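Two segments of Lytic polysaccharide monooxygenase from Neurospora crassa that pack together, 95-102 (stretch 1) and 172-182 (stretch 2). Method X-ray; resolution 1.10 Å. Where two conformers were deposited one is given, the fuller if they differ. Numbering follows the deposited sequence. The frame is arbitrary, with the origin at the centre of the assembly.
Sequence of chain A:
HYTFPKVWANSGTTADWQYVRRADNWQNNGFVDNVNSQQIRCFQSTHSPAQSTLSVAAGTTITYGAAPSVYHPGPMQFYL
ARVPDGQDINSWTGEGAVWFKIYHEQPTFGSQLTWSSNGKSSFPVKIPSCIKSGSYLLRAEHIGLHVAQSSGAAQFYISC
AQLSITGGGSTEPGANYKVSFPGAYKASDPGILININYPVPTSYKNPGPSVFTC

Stretch 1 (95-102) EGAVWFKI
Stretch 2 172-182: EPGANYKVSFP

Stretches 95-102 and 172-182 run antiparallel through a short backbone ladder centred on W99 and V179, a hydrogen-bonded pair with CA atoms 5.1 Å apart. W99 N donates to V179 O (3.0 Å, 160°) and V179 N to W99 O (2.8 Å, 157°). V98 N also reaches V179 O (3.1 Å), but its 121° angle makes that bond weak. W99 (phi/psi -95/128) and V179 (-135/170) are extended, whereas V98 (-123/-10) is not, and A97 lies opposite S180 with CA atoms 4.3 Å apart. CA-H...O contacts supplement the ladder: K178 CA to W99 O, 3.2 Å; A97 CA to V179 O, 3.5 Å; S180 CA to G96 O, 3.3 Å. G96 takes phi/psi 84/-176, where a CB would jam against the preceding carbonyl.

Two waters extend the backbone pairing. Beyond the direct bonds, water 3 accepts from K101 N (2.8 Å) and donates to Y177 O (2.7 Å), joining backbones whose own N and O stand 4.4 Å apart. At the other end water 1 lies 2.7 Å from G96 O and accepts from F181 N (2.9 Å).

Aromatic and apolar side chains pack on both sheet faces. W99 (chi1 m, chi2 93°) and V179 (m) share one face, W99 CB lying 4.3 Å from V179 CG2. F181 (m, chi2 -73°) turns its edge to the W99 face, CD2 to W99 CD1 3.7 Å, with planes at 70° and F181 centred 5.3 Å from the five-membered ring. F100 (p, chi2 -83°) points to the opposite face; P173 CG sits 3.5 Å from its ring centroid, 3° off the normal, a CH-pi contact.

Among polar side chains, K178 (m, t, -143°, t) starts on the F100 face, its CB 3.5 Å from A97 O, and its NZ forms a 2.6 Å salt bridge with E172 OE2. S180 (p) donates from OG to P182 O (3.0 Å); the F181-P182 peptide is cis.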

ATOM      1  N   GLU A  95       5.513   4.336 -12.858  1.00 10.44           N
ATOM      2  CA  GLU A  95       5.447   3.207 -13.787  1.00 11.97           C
ATOM      3  C   GLU A  95       6.761   2.433 -13.844  1.00  9.81           C
ATOM      4  O   GLU A  95       7.809   2.922 -13.417  1.00 11.46           O
ATOM      5  CB  GLU A  95       4.947   3.664 -15.150  1.00 16.31           C
ATOM      6  CG  GLU A  95       3.488   4.113 -15.000  1.00 24.00           C
ATOM      7  CD  GLU A  95       2.813   4.578 -16.273  1.00 28.42           C
ATOM      8  OE1 GLU A  95       2.131   3.752 -16.920  1.00 31.50           O
ATOM      9  OE2 GLU A  95       2.916   5.780 -16.599  1.00 30.65           O
ATOM     10  N   GLY A  96       6.684   1.199 -14.319  1.00  9.51           N
ATOM     11  CA  GLY A  96       7.849   0.341 -14.353  1.00 10.04           C
ATOM     12  C   GLY A  96       8.096  -0.380 -13.038  1.00  8.12           C
ATOM     13  O   GLY A  96       7.311  -0.270 -12.088  1.00  7.52           O
ATOM     14  N   ALA A  97       9.195  -1.123 -12.990  1.00  8.29           N
ATOM     15  CA  ALA A  97       9.488  -1.990 -11.859  1.00  8.82           C
ATOM     16  C   ALA A  97      10.234  -1.192 -10.804  1.00  9.01           C
ATOM     17  O   ALA A  97      11.451  -1.291 -10.669  1.00 10.46           O
ATOM     18  CB  ALA A  97      10.305  -3.188 -12.313  1.00 10.56           C
ATOM     19  N   VAL A  98       9.480  -0.389 -10.062  1.00  7.96           N
ATOM     20  CA  VAL A  98      10.034   0.587  -9.138  1.00  8.14           C
ATOM     21  C   VAL A  98       9.550   0.425  -7.699  1.00  7.92           C
ATOM     22  O   VAL A  98      10.071   1.075  -6.800  1.00  8.61           O
ATOM     23  CB  VAL A  98       9.738   2.035  -9.619  1.00  9.36           C
ATOM     24  CG1 VAL A  98      10.419   2.296 -10.946  1.00  9.73           C
ATOM     25  CG2 VAL A  98       8.232   2.311  -9.725  1.00  9.29           C
ATOM     26  N   TRP A  99       8.552  -0.423  -7.478  1.00  6.59           N
ATOM     27  CA  TRP A  99       7.921  -0.535  -6.167  1.00  6.69           C
ATOM     28  C   TRP A  99       8.543  -1.670  -5.366  1.00  7.21           C
ATOM     29  O   TRP A  99       8.603  -2.798  -5.853  1.00  9.04           O
ATOM     30  CB  TRP A  99       6.426  -0.807  -6.332  1.00  6.21           C
ATOM     31  CG  TRP A  99       5.679   0.303  -7.004  1.00  7.14           C
ATOM     32  CD1 TRP A  99       5.420   0.426  -8.335  1.00  6.74           C
ATOM     33  CD2 TRP A  99       5.103   1.451  -6.375  1.00  6.62           C
ATOM     34  NE1 TRP A  99       4.709   1.578  -8.579  1.00  7.31           N
ATOM     35  CE2 TRP A  99       4.511   2.232  -7.388  1.00  6.46           C
ATOM     36  CE3 TRP A  99       5.041   1.899  -5.053  1.00  7.32           C
ATOM     37  CZ2 TRP A  99       3.855   3.436  -7.113  1.00  7.16           C
ATOM     38  CZ3 TRP A  99       4.400   3.098  -4.786  1.00  7.37           C
ATOM     39  CH2 TRP A  99       3.802   3.842  -5.807  1.00  7.15           C
ATOM     40  N   PHE A 100       8.966  -1.379  -4.138  1.00  7.00           N
ATOM     41  CA  PHE A 100       9.418  -2.435  -3.239  1.00  7.08           C
ATOM     42  C   PHE A 100       8.553  -2.430  -1.994  1.00  6.66           C
ATOM     43  O   PHE A 100       8.099  -1.383  -1.526  1.00  7.17           O
ATOM     44  CB  PHE A 100      10.923  -2.349  -2.907  1.00  7.52           C
ATOM     45  CG  PHE A 100      11.375  -1.055  -2.276  1.00  8.07           C
ATOM     46  CD1 PHE A 100      11.654   0.053  -3.054  1.00  8.51           C
ATOM     47  CD2 PHE A 100      11.565  -0.967  -0.907  1.00  8.19           C
ATOM     48  CE1 PHE A 100      12.092   1.231  -2.482  1.00 10.32           C
ATOM     49  CE2 PHE A 100      12.022   0.202  -0.331  1.00  9.72           C
ATOM     50  CZ  PHE A 100      12.289   1.303  -1.119  1.00  9.16           C
ATOM     51  N   LYS A 101       8.303  -3.633  -1.492  1.00  7.26           N
ATOM     52  CA  LYS A 101       7.438  -3.835  -0.351  1.00  7.00           C
ATOM     53  C   LYS A 101       8.206  -3.591   0.928  1.00  8.17           C
ATOM     54  O   LYS A 101       9.300  -4.122   1.103  1.00  9.29           O
ATOM     55  CB  LYS A 101       6.905  -5.261  -0.371  1.00  7.99           C
ATOM     56  CG  LYS A 101       5.929  -5.585   0.745  1.00  7.80           C
ATOM     57  CD  LYS A 101       5.523  -7.053   0.739  1.00  8.64           C
ATOM     58  CE  LYS A 101       4.542  -7.375  -0.365  1.00  7.75           C
ATOM     59  NZ  LYS A 101       4.351  -8.848  -0.481  1.00  8.17           N
ATOM     60  N   ILE A 102       7.625  -2.805   1.830  1.00  7.58           N
ATOM     61  CA  ILE A 102       8.230  -2.572   3.136  1.00  7.83           C
ATOM     62  C   ILE A 102       7.435  -3.163   4.300  1.00  8.20           C
ATOM     63  O   ILE A 102       7.923  -3.169   5.425  1.00  8.94           O
ATOM     64  CB  ILE A 102       8.548  -1.081   3.401  1.00  8.10           C
ATOM     65  CG1 ILE A 102       7.280  -0.222   3.390  1.00  8.25           C
ATOM     66  CG2 ILE A 102       9.561  -0.586   2.383  1.00  9.82           C
ATOM     67  CD1 ILE A 102       7.530   1.190   3.870  1.00  9.97           C
ATOM     68  N   GLU A 172      20.274  -0.069  -1.851  1.00 16.42           N
ATOM     69  CA  GLU A 172      19.305  -0.130  -2.945  1.00 17.97           C
ATOM     70  C   GLU A 172      18.610  -1.487  -2.953  1.00 15.54           C
ATOM     71  O   GLU A 172      19.277  -2.517  -3.068  1.00 17.17           O
ATOM     72  CB  GLU A 172      19.991   0.080  -4.293  1.00 20.84           C
ATOM     73  CG  GLU A 172      19.019   0.103  -5.472  1.00 26.17           C
ATOM     74  CD  GLU A 172      18.086   1.301  -5.435  1.00 28.73           C
ATOM     75  OE1 GLU A 172      18.499   2.362  -4.922  1.00 29.36           O
ATOM     76  OE2 GLU A 172      16.935   1.180  -5.912  1.00 28.08           O
ATOM     77  N   PRO A 173      17.271  -1.504  -2.842  1.00 15.95           N
ATOM     78  CA  PRO A 173      16.607  -2.806  -2.910  1.00 15.37           C
ATOM     79  C   PRO A 173      16.911  -3.514  -4.222  1.00 15.24           C
ATOM     80  O   PRO A 173      16.908  -2.884  -5.280  1.00 15.37           O
ATOM     81  CB  PRO A 173      15.130  -2.439  -2.822  1.00 13.46           C
ATOM     82  CG  PRO A 173      15.123  -1.161  -2.059  1.00 13.59           C
ATOM     83  CD  PRO A 173      16.318  -0.422  -2.541  1.00 13.91           C
ATOM     84  N   GLY A 174      17.193  -4.809  -4.147  1.00 15.35           N
ATOM     85  CA  GLY A 174      17.532  -5.582  -5.331  1.00 18.26           C
ATOM     86  C   GLY A 174      16.418  -5.687  -6.362  1.00 19.00           C
ATOM     87  O   GLY A 174      15.245  -5.433  -6.077  1.00 18.11           O
ATOM     88  N   ALA A 175      16.794  -6.074  -7.580  1.00 21.21           N
ATOM     89  CA  ALA A 175      15.837  -6.224  -8.673  1.00 20.46           C
ATOM     90  C   ALA A 175      14.706  -7.167  -8.277  1.00 18.61           C
ATOM     91  O   ALA A 175      13.549  -6.957  -8.660  1.00 21.75           O
ATOM     92  CB  ALA A 175      16.534  -6.733  -9.930  1.00 23.23           C
ATOM     93  N   ASN A 176      15.036  -8.188  -7.493  1.00 19.08           N
ATOM     94  CA  ASN A 176      14.026  -9.164  -7.073  1.00 21.31           C
ATOM     95  C   ASN A 176      12.993  -8.558  -6.127  1.00 17.70           C
ATOM     96  O   ASN A 176      11.910  -9.130  -5.943  1.00 18.69           O
ATOM     97  CB  ASN A 176      14.636 -10.420  -6.428  1.00 27.14           C
ATOM     98  CG  ASN A 176      16.050 -10.207  -5.926  1.00 30.77           C
ATOM     99  OD1 ASN A 176      16.284  -9.456  -4.979  1.00 27.61           O
ATOM    100  ND2 ASN A 176      17.005 -10.878  -6.559  1.00 30.82           N
ATOM    101  N   TYR A 177      13.322  -7.414  -5.531  1.00 12.78           N
ATOM    102  CA  TYR A 177      12.380  -6.750  -4.641  1.00 10.58           C
ATOM    103  C   TYR A 177      11.429  -5.831  -5.380  1.00 10.18           C
ATOM    104  O   TYR A 177      10.334  -5.577  -4.897  1.00 12.46           O
ATOM    105  CB  TYR A 177      13.123  -5.968  -3.552  1.00 11.43           C
ATOM    106  CG  TYR A 177      13.820  -6.874  -2.557  1.00 13.17           C
ATOM    107  CD1 TYR A 177      13.133  -7.400  -1.476  1.00 12.33           C
ATOM    108  CD2 TYR A 177      15.148  -7.229  -2.725  1.00 14.78           C
ATOM    109  CE1 TYR A 177      13.758  -8.258  -0.572  1.00 14.20           C
ATOM    110  CE2 TYR A 177      15.780  -8.073  -1.828  1.00 16.47           C
ATOM    111  CZ  TYR A 177      15.080  -8.595  -0.765  1.00 15.82           C
ATOM    112  OH  TYR A 177      15.727  -9.440   0.118  1.00 18.42           O
ATOM    113  N   LYS A 178      11.851  -5.313  -6.527  1.00 11.09           N
ATOM    114  CA  LYS A 178      11.075  -4.282  -7.207  1.00 10.93           C
ATOM    115  C   LYS A 178      10.110  -4.836  -8.233  1.00 10.16           C
ATOM    116  O   LYS A 178      10.482  -5.679  -9.065  1.00 12.10           O
ATOM    117  CB  LYS A 178      11.985  -3.267  -7.879  1.00 13.19           C
ATOM    118  CG  LYS A 178      12.715  -2.385  -6.896  1.00 15.84           C
ATOM    119  CD  LYS A 178      13.452  -1.286  -7.612  1.00 22.62           C
ATOM    120  CE  LYS A 178      14.777  -0.999  -6.956  1.00 26.40           C
ATOM    121  NZ  LYS A 178      15.583  -0.081  -7.795  1.00 28.29           N
ATOM    122  N   VAL A 179       8.883  -4.325  -8.188  1.00  8.11           N
ATOM    123  CA  VAL A 179       7.814  -4.769  -9.058  1.00  8.15           C
ATOM    124  C   VAL A 179       7.055  -3.573  -9.626  1.00  6.40           C
ATOM    125  O   VAL A 179       7.244  -2.434  -9.204  1.00  6.99           O
ATOM    126  CB  VAL A 179       6.839  -5.708  -8.313  1.00  8.54           C
ATOM    127  CG1 VAL A 179       7.600  -6.942  -7.817  1.00 10.48           C
ATOM    128  CG2 VAL A 179       6.126  -4.995  -7.170  1.00  7.54           C
ATOM    129  N   SER A 180       6.192  -3.858 -10.592  0.90  6.45           N
ATOM    130  CA  SER A 180       5.361  -2.833 -11.201  0.53  6.45           C
ATOM    131  C   SER A 180       3.899  -3.008 -10.802  0.91  5.54           C
ATOM    132  O   SER A 180       3.452  -4.111 -10.469  0.85  5.36           O
ATOM    133  CB  SER A 180       5.494  -2.881 -12.724  0.53  8.36           C
ATOM    134  OG  SER A 180       4.969  -4.086 -13.247  0.53  8.50           O
ATOM    135  N   PHE A 181       3.166  -1.902 -10.852  1.00  6.33           N
ATOM    136  CA  PHE A 181       1.712  -1.917 -10.700  1.00  6.23           C
ATOM    137  C   PHE A 181       1.099  -1.144 -11.854  1.00  6.23           C
ATOM    138  O   PHE A 181       1.407   0.024 -12.019  1.00  7.54           O
ATOM    139  CB  PHE A 181       1.278  -1.270  -9.386  1.00  6.43           C
ATOM    140  CG  PHE A 181       1.558  -2.121  -8.186  1.00  6.49           C
ATOM    141  CD1 PHE A 181       0.804  -3.251  -7.938  1.00  6.93           C
ATOM    142  CD2 PHE A 181       2.596  -1.825  -7.331  1.00  8.26           C
ATOM    143  CE1 PHE A 181       1.075  -4.069  -6.849  1.00  9.09           C
ATOM    144  CE2 PHE A 181       2.857  -2.638  -6.232  1.00  9.94           C
ATOM    145  CZ  PHE A 181       2.101  -3.757  -5.999  1.00  9.91           C
ATOM    146  N   PRO A 182       0.253  -1.780 -12.672  1.00  6.17           N
ATOM    147  CA  PRO A 182      -0.058  -3.212 -12.676  1.00  6.82           C
ATOM    148  C   PRO A 182       1.156  -4.050 -13.097  1.00  6.46           C
ATOM    149  O   PRO A 182       2.099  -3.529 -13.695  1.00  7.54           O
ATOM    150  CB  PRO A 182      -1.203  -3.318 -13.685  1.00  7.27           C
ATOM    151  CG  PRO A 182      -0.982  -2.175 -14.616  1.00  8.80           C
ATOM    152  CD  PRO A 182      -0.409  -1.071 -13.788  1.00  7.72           C
TER
HETATM  153  O   HOH W   1       4.662   0.397 -11.812  1.00  9.58           O
HETATM  154  O   HOH W   2       3.809   0.521 -14.361  1.00 16.59           O
HETATM  155  O   HOH W   3       9.985  -5.743  -2.229  1.00 10.21           O